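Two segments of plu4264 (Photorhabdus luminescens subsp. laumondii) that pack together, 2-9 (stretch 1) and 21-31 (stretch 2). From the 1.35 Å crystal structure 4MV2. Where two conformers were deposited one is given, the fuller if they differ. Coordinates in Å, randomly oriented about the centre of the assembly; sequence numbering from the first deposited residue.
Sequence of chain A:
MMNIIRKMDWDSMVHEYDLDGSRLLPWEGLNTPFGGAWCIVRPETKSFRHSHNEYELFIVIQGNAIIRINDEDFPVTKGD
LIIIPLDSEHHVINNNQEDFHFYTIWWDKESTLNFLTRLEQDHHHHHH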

# COMPACT_ATOMS: atom_id res chain seq x y z
N MSE A 2 -14.03 -15.51 -1.45
CA MSE A 2 -13.57 -14.19 -1.88
C MSE A 2 -12.66 -14.24 -3.10
O MSE A 2 -11.87 -15.19 -3.28
CB MSE A 2 -12.94 -13.38 -0.72
CG MSE A 2 -11.76 -13.95 0.11
SE MSE A 2 -10.51 -12.60 0.90
CE MSE A 2 -8.98 -13.62 0.28
N ASN A 3 -12.80 -13.23 -3.97
CA ASN A 3 -11.88 -13.03 -5.08
C ASN A 3 -10.50 -12.79 -4.55
O ASN A 3 -10.29 -11.97 -3.63
CB ASN A 3 -12.29 -11.81 -5.89
CG ASN A 3 -13.55 -12.05 -6.67
OD1 ASN A 3 -13.95 -13.20 -6.87
ND2 ASN A 3 -14.20 -10.97 -7.09
N ILE A 4 -9.54 -13.47 -5.14
CA ILE A 4 -8.14 -13.34 -4.76
C ILE A 4 -7.49 -12.16 -5.47
O ILE A 4 -6.68 -11.46 -4.87
CB ILE A 4 -7.37 -14.66 -5.10
CG1 ILE A 4 -7.85 -15.80 -4.19
CG2 ILE A 4 -5.87 -14.46 -5.03
CD1 ILE A 4 -8.30 -15.36 -2.80
N ILE A 5 -7.83 -11.94 -6.72
CA ILE A 5 -7.20 -10.91 -7.51
C ILE A 5 -8.24 -9.93 -7.97
O ILE A 5 -9.37 -10.29 -8.30
CB ILE A 5 -6.48 -11.49 -8.76
CG1 ILE A 5 -5.72 -10.39 -9.50
CG2 ILE A 5 -7.43 -12.16 -9.71
CD1 ILE A 5 -4.74 -10.89 -10.59
N ARG A 6 -7.86 -8.67 -7.95
CA ARG A 6 -8.57 -7.62 -8.66
C ARG A 6 -7.61 -7.05 -9.69
O ARG A 6 -6.60 -6.44 -9.35
CB ARG A 6 -9.06 -6.51 -7.73
CG ARG A 6 -9.88 -5.47 -8.47
CD ARG A 6 -10.07 -4.22 -7.67
NE ARG A 6 -11.05 -4.43 -6.63
CZ ARG A 6 -11.21 -3.65 -5.59
NH1 ARG A 6 -12.16 -3.94 -4.73
NH2 ARG A 6 -10.42 -2.59 -5.40
N LYS A 7 -7.92 -7.28 -10.95
CA LYS A 7 -7.16 -6.69 -12.05
C LYS A 7 -7.54 -5.24 -12.18
O LYS A 7 -8.71 -4.86 -12.11
CB LYS A 7 -7.52 -7.43 -13.34
CG LYS A 7 -7.17 -8.89 -13.35
CD LYS A 7 -5.69 -9.13 -13.31
CE LYS A 7 -4.98 -8.66 -14.57
NZ LYS A 7 -3.50 -9.01 -14.53
N MSE A 8 -6.54 -4.39 -12.32
CA MSE A 8 -6.85 -2.97 -12.45
C MSE A 8 -7.54 -2.67 -13.75
O MSE A 8 -7.06 -3.06 -14.81
CB MSE A 8 -5.59 -2.15 -12.34
CG MSE A 8 -5.77 -0.65 -12.56
SE MSE A 8 -6.99 0.22 -11.28
CE MSE A 8 -5.69 0.28 -9.82
N ASP A 9 -8.65 -1.97 -13.67
CA ASP A 9 -9.30 -1.41 -14.86
C ASP A 9 -9.16 0.11 -14.72
O ASP A 9 -9.88 0.72 -13.94
CB ASP A 9 -10.76 -1.86 -14.87
CG ASP A 9 -11.55 -1.23 -15.98
OD1 ASP A 9 -10.97 -0.43 -16.75
OD2 ASP A 9 -12.76 -1.55 -16.09
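Stretch 2, residues 21-31: GSRLLPWEGLN

Stretch 2 runs against stretch 1 in the opposite sense: its last residues lie beside the start of stretch 1, and its first residues beside the end. Met2 and Gly29 have their CA atoms 4.8 Å apart, whereas those of Met8 and Ser22 are 8.3 Å apart, so the chains are close at one end and bridged by side chains at the other. Stretch 1 is largely extended, apart from a kink at Ile4 (phi -84°, psi -38°), and is strand at Ile5 and Arg6. Stretch 2 is strand from Gly21 to Arg23, then passes through a cis peptide bond before Pro26 into a type II beta turn from Trp27 to Leu30, closed by the 2.9 Å hydrogen bond from Leu30 N to Trp27 O.

Met2, a selenomethionine, lies against the turn. Its CB is 3.1 Å from Glu28 O, and its long unbranched chain carries SE along the turn to 3.3 Å from Gly29 O. Gly29 suits this place twice over: its phi of 87° and psi of -6° would jam a CB against the preceding carbonyl, and an ideal CB would also fall 2.4 Å from Met2 CB.

Asn3 contributes mainly its backbone. Asn3 O accepts a hydrogen bond of 2.9 Å from Trp27 NE1, at the edge of the indole, which satisfies the one polar group of a buried ring. A water takes a hydrogen bond from Asn3 N (2.9 Å) and gives one to Glu28 O (2.7 Å).

Ile4 and Ile5 turn their side chains away and meet the indole through main-chain atoms, Ile4 O at 3.8 Å and Ile5 C at 4.1 Å from Trp27 CZ2, so the contact itself makes little demand on their type.

Arg6 points toward stretch 2 and has the largest covered area of any residue here. Its long side chain reaches backbone carbonyls that lie near the guanidinium plane: NH1 donates to Leu24 O at 2.8 Å, and NH2 to Arg23 O at 2.9 Å, with a weak second bond from NH2 to Leu24 O at 3.4 Å. Trp27 CE3 lies over one guanidinium face, 3.5 Å from Arg6 NH1. A flat, multidonor cation is well suited to both kinds of neighbour. A second water joins Arg6 NH2 (3.0 Å) to Ser22 OG (2.9 Å), which are themselves 4.4 Å apart.

Lys7 makes no contact with stretch 2. Met8, also selenomethionine, starts sideways, but its flexible chain brings SE to 3.9 Å from Ser22 OG, where the small serine points toward stretch 1.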

# COMPACT_ATOMS: atom_id res chain seq x y z
N GLY A 21 -9.34 7.71 -8.62
CA GLY A 21 -9.07 6.69 -7.62
C GLY A 21 -9.71 5.34 -7.91
O GLY A 21 -10.76 5.23 -8.53
N SER A 22 -9.08 4.33 -7.34
CA SER A 22 -9.62 2.97 -7.30
C SER A 22 -9.55 2.53 -5.86
O SER A 22 -8.50 2.16 -5.35
CB SER A 22 -8.82 2.03 -8.20
OG SER A 22 -9.33 0.71 -8.16
N ARG A 23 -10.71 2.57 -5.20
CA ARG A 23 -10.78 2.22 -3.77
C ARG A 23 -10.63 0.73 -3.57
O ARG A 23 -11.20 -0.06 -4.32
CB ARG A 23 -12.09 2.69 -3.14
CG ARG A 23 -12.07 4.20 -2.88
CD ARG A 23 -13.34 4.68 -2.25
NE ARG A 23 -13.33 6.11 -2.00
CZ ARG A 23 -13.36 6.67 -0.80
NH1 ARG A 23 -13.39 5.92 0.30
NH2 ARG A 23 -13.37 7.99 -0.71
N LEU A 24 -9.91 0.35 -2.52
CA LEU A 24 -9.79 -1.04 -2.11
C LEU A 24 -11.14 -1.68 -1.78
O LEU A 24 -11.46 -2.79 -2.22
CB LEU A 24 -8.89 -1.10 -0.88
CG LEU A 24 -8.63 -2.50 -0.31
CD1 LEU A 24 -7.86 -3.36 -1.32
CD2 LEU A 24 -7.90 -2.35 0.99
N LEU A 25 -11.93 -0.94 -1.01
CA LEU A 25 -13.19 -1.44 -0.47
C LEU A 25 -14.35 -0.83 -1.22
O LEU A 25 -14.25 0.31 -1.68
CB LEU A 25 -13.32 -1.08 1.02
CG LEU A 25 -12.16 -1.54 1.89
CD1 LEU A 25 -12.29 -0.98 3.30
CD2 LEU A 25 -12.05 -3.06 1.89
N PRO A 26 -15.46 -1.55 -1.35
CA PRO A 26 -15.67 -2.90 -0.80
C PRO A 26 -14.95 -3.99 -1.61
O PRO A 26 -14.70 -3.85 -2.79
CB PRO A 26 -17.20 -3.09 -0.89
CG PRO A 26 -17.60 -2.22 -2.01
CD PRO A 26 -16.69 -1.02 -1.96
N TRP A 27 -14.69 -5.10 -0.94
CA TRP A 27 -14.09 -6.27 -1.55
C TRP A 27 -14.68 -7.42 -0.76
O TRP A 27 -14.34 -7.62 0.40
CB TRP A 27 -12.57 -6.21 -1.42
CG TRP A 27 -11.83 -7.30 -2.12
CD1 TRP A 27 -12.16 -8.63 -2.19
CD2 TRP A 27 -10.64 -7.15 -2.88
NE1 TRP A 27 -11.23 -9.31 -2.94
CE2 TRP A 27 -10.28 -8.43 -3.37
CE3 TRP A 27 -9.82 -6.06 -3.17
CZ2 TRP A 27 -9.14 -8.63 -4.14
CZ3 TRP A 27 -8.69 -6.27 -3.91
CH2 TRP A 27 -8.37 -7.54 -4.41
N GLU A 28 -15.60 -8.15 -1.37
CA GLU A 28 -16.35 -9.14 -0.61
C GLU A 28 -15.40 -10.19 -0.05
O GLU A 28 -14.56 -10.73 -0.78
CB GLU A 28 -17.40 -9.80 -1.49
CG GLU A 28 -18.29 -10.76 -0.70
CD GLU A 28 -19.43 -11.29 -1.51
OE1 GLU A 28 -19.47 -11.04 -2.74
OE2 GLU A 28 -20.29 -11.97 -0.91
N GLY A 29 -15.53 -10.45 1.24
CA GLY A 29 -14.70 -11.43 1.92
C GLY A 29 -13.40 -10.87 2.45
O GLY A 29 -12.66 -11.57 3.15
N LEU A 30 -13.09 -9.62 2.15
CA LEU A 30 -11.86 -9.02 2.65
C LEU A 30 -12.13 -8.24 3.92
O LEU A 30 -12.96 -7.35 3.92
CB LEU A 30 -11.28 -8.07 1.60
CG LEU A 30 -10.01 -7.32 2.02
CD1 LEU A 30 -8.88 -8.26 2.37
CD2 LEU A 30 -9.57 -6.34 0.94
N ASN A 31 -11.43 -8.59 4.99
CA ASN A 31 -11.58 -7.92 6.26
C ASN A 31 -10.28 -7.26 6.65
O ASN A 31 -9.28 -7.93 6.90
CB ASN A 31 -12.04 -8.89 7.34
CG ASN A 31 -12.37 -8.19 8.65
OD1 ASN A 31 -12.59 -6.98 8.70
ND2 ASN A 31 -12.39 -8.95 9.72
O HOH W 1 -14.56 -11.00 -3.45
O HOH W 2 -7.98 -1.60 -6.93